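Local coordinates for acetylene hydratase (Pelobacter acetylenicus, PDB 2E7Z), which catalyses the non-redox hydration of acetylene to acetaldehyde with a tungsten bis(molybdopterin guanine dinucleotide) cofactor and a [4Fe-4S] cluster, at residues Q351-Y357 with F387-A393. Residues are numbered along the deposited sequence; the frame is centred on the assembly and turned at random.
Sequences QLGTETY and FMANPTA
Leu352 O accepts from Asn390 N at 2.9 Å, and the CA of Ala389 also approaches this oxygen, at 3.2 Å. Beside this bond the methyl of Ala393 sits under the Leu352-Gly353 peptide, with its CB 3.4 Å from Gly353 N and 3.9 Å from Leu352 CB. Gly353 CA rests on Asn390 CB at 3.8 Å; a side chain on the glycine would run into that CB. Gln351, its CG anti to the backbone N (chi1 -169°) and the chain extended beyond, reaches along the 387-389 backbone, where NE2 makes a weak bond to Phe387 O. The same NE2 also donates to Pro129 O, while OE1 accepts from Tyr362 N. A leucine in place of Gln351 would probably leave Tyr362 N and Pro129 O without these mates and remove the tie to Phe387 O. The meeting joins a type II beta turn, Gln351 to Thr354, to the start of helix 391-400, of which Asn390 is the N-cap: OD1 accepts Ala393 N on an in-plane lone pair at 3.0 Å. Water 1 donates to that OD1 and links it to Thr356 OG1. Asn390 ND2 lies 4.1 Å from Tyr357 CD2, the amide and ring planes 26° apart, and donates to Tyr136 OH and Gly712 O. Within the turn, Gln351 O accepts from Thr354 N, which closes it, and from Thr354 OG1. Water 2 donates to Met388 O; Met388 CB is directed away from residues 351-357, the side chain lying about 10 Å from that of the tungsten ligand Cys138.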
loop_
_atom_site.group_PDB
_atom_site.type_symbol
_atom_site.label_atom_id
_atom_site.label_comp_id
_atom_site.label_asym_id
_atom_site.label_seq_id
_atom_site.Cartn_x
_atom_site.Cartn_y
_atom_site.Cartn_z
ATOM N N GLN A 351 5.105 5.389 20.452
ATOM C CA GLN A 351 4.480 4.842 19.249
ATOM C C GLN A 351 4.582 3.332 19.241
ATOM O O GLN A 351 5.671 2.780 19.348
ATOM C CB GLN A 351 5.141 5.424 18.012
ATOM C CG GLN A 351 4.352 5.102 16.712
ATOM C CD GLN A 351 4.865 5.947 15.569
ATOM O OE1 GLN A 351 6.078 6.017 15.342
ATOM N NE2 GLN A 351 3.971 6.608 14.861
ATOM N N LEU A 352 3.457 2.640 19.036
ATOM C CA LEU A 352 3.524 1.195 19.143
ATOM C C LEU A 352 4.322 0.601 18.013
ATOM O O LEU A 352 4.136 0.952 16.853
ATOM C CB LEU A 352 2.094 0.643 19.136
ATOM C CG LEU A 352 1.388 0.946 20.468
ATOM C CD1 LEU A 352 -0.123 0.870 20.354
ATOM C CD2 LEU A 352 1.833 -0.008 21.543
ATOM N N GLY A 353 5.233 -0.314 18.346
ATOM C CA GLY A 353 6.251 -0.758 17.408
ATOM C C GLY A 353 7.641 -0.273 17.780
ATOM O O GLY A 353 8.629 -0.898 17.399
ATOM N N THR A 354 7.716 0.799 18.556
ATOM C CA THR A 354 9.031 1.309 18.949
ATOM C C THR A 354 9.832 0.231 19.681
ATOM O O THR A 354 11.051 0.169 19.517
ATOM C CB THR A 354 8.874 2.585 19.784
ATOM O OG1 THR A 354 8.197 3.576 19.000
ATOM C CG2 THR A 354 10.261 3.165 20.187
ATOM N N GLU A 355 9.163 -0.619 20.450
ATOM C CA GLU A 355 9.817 -1.633 21.256
ATOM C C GLU A 355 9.989 -2.972 20.541
ATOM O O GLU A 355 10.635 -3.879 21.096
ATOM C CB GLU A 355 9.066 -1.837 22.584
ATOM C CG GLU A 355 8.926 -0.594 23.458
ATOM C CD GLU A 355 10.232 0.127 23.741
ATOM O OE1 GLU A 355 11.238 -0.531 24.112
ATOM O OE2 GLU A 355 10.253 1.369 23.604
ATOM N N THR A 356 9.465 -3.100 19.316
ATOM C CA THR A 356 9.512 -4.365 18.598
ATOM C C THR A 356 10.126 -4.225 17.218
ATOM O O THR A 356 11.126 -4.891 16.923
ATOM C CB THR A 356 8.100 -4.979 18.453
ATOM O OG1 THR A 356 7.213 -4.003 17.883
ATOM C CG2 THR A 356 7.578 -5.434 19.822
ATOM N N TYR A 357 9.552 -3.342 16.398
ATOM C CA TYR A 357 10.042 -3.037 15.062
ATOM C C TYR A 357 10.092 -1.520 14.869
ATOM O O TYR A 357 9.244 -0.922 14.190
ATOM C CB TYR A 357 9.183 -3.711 14.002
ATOM C CG TYR A 357 9.215 -5.194 14.142
ATOM C CD1 TYR A 357 10.215 -5.929 13.531
ATOM C CD2 TYR A 357 8.204 -5.874 14.847
ATOM C CE1 TYR A 357 10.262 -7.309 13.646
ATOM C CE2 TYR A 357 8.243 -7.249 14.978
ATOM C CZ TYR A 357 9.287 -7.959 14.385
ATOM O OH TYR A 357 9.325 -9.330 14.509
ATOM N N PHE A 387 6.002 7.477 9.660
ATOM C CA PHE A 387 5.954 7.653 11.123
ATOM C C PHE A 387 4.773 6.835 11.620
ATOM O O PHE A 387 3.728 7.347 12.059
ATOM C CB PHE A 387 5.893 9.129 11.531
ATOM C CG PHE A 387 6.808 10.006 10.711
ATOM C CD1 PHE A 387 8.167 9.731 10.646
ATOM C CD2 PHE A 387 6.337 11.103 10.004
ATOM C CE1 PHE A 387 9.027 10.502 9.877
ATOM C CE2 PHE A 387 7.221 11.915 9.249
ATOM C CZ PHE A 387 8.568 11.591 9.192
ATOM N N MET A 388 4.931 5.528 11.503
ATOM C CA MET A 388 3.795 4.618 11.627
ATOM C C MET A 388 3.937 3.648 12.769
ATOM O O MET A 388 5.011 3.064 13.027
ATOM C CB MET A 388 3.622 3.809 10.329
ATOM C CG MET A 388 3.611 4.654 9.059
ATOM S SD MET A 388 3.237 3.697 7.570
ATOM C CE MET A 388 4.851 2.948 7.208
ATOM N N ALA A 389 2.802 3.393 13.413
ATOM C CA ALA A 389 2.731 2.301 14.358
ATOM C C ALA A 389 2.782 0.984 13.609
ATOM O O ALA A 389 2.188 0.829 12.542
ATOM C CB ALA A 389 1.427 2.389 15.186
ATOM N N ASN A 390 3.428 -0.007 14.200
ATOM C CA ASN A 390 3.488 -1.332 13.630
ATOM C C ASN A 390 2.101 -1.973 13.829
ATOM O O ASN A 390 1.584 -1.969 14.939
ATOM C CB ASN A 390 4.521 -2.169 14.369
ATOM C CG ASN A 390 4.603 -3.582 13.853
ATOM O OD1 ASN A 390 4.034 -4.472 14.462
ATOM N ND2 ASN A 390 5.327 -3.802 12.736
ATOM N N PRO A 391 1.474 -2.501 12.761
ATOM C CA PRO A 391 0.115 -3.060 12.952
ATOM C C PRO A 391 0.016 -4.183 13.975
ATOM O O PRO A 391 -0.942 -4.225 14.751
ATOM C CB PRO A 391 -0.246 -3.574 11.535
ATOM C CG PRO A 391 0.551 -2.624 10.641
ATOM C CD PRO A 391 1.866 -2.548 11.347
ATOM N N THR A 392 0.970 -5.109 13.981
ATOM C CA THR A 392 0.924 -6.180 14.953
ATOM C C THR A 392 1.004 -5.602 16.371
ATOM O O THR A 392 0.280 -6.024 17.260
ATOM C CB THR A 392 2.100 -7.183 14.692
ATOM O OG1 THR A 392 1.922 -7.740 13.381
ATOM C CG2 THR A 392 2.111 -8.298 15.730
ATOM N N ALA A 393 1.896 -4.628 16.598
ATOM C CA ALA A 393 1.952 -3.987 17.915
ATOM C C ALA A 393 0.633 -3.290 18.246
ATOM O O ALA A 393 0.174 -3.325 19.400
ATOM C CB ALA A 393 3.099 -2.996 18.004
HETATM O O HOH W 1 5.235 -5.443 16.759
HETATM O O HOH W 2 6.491 0.619 13.058
#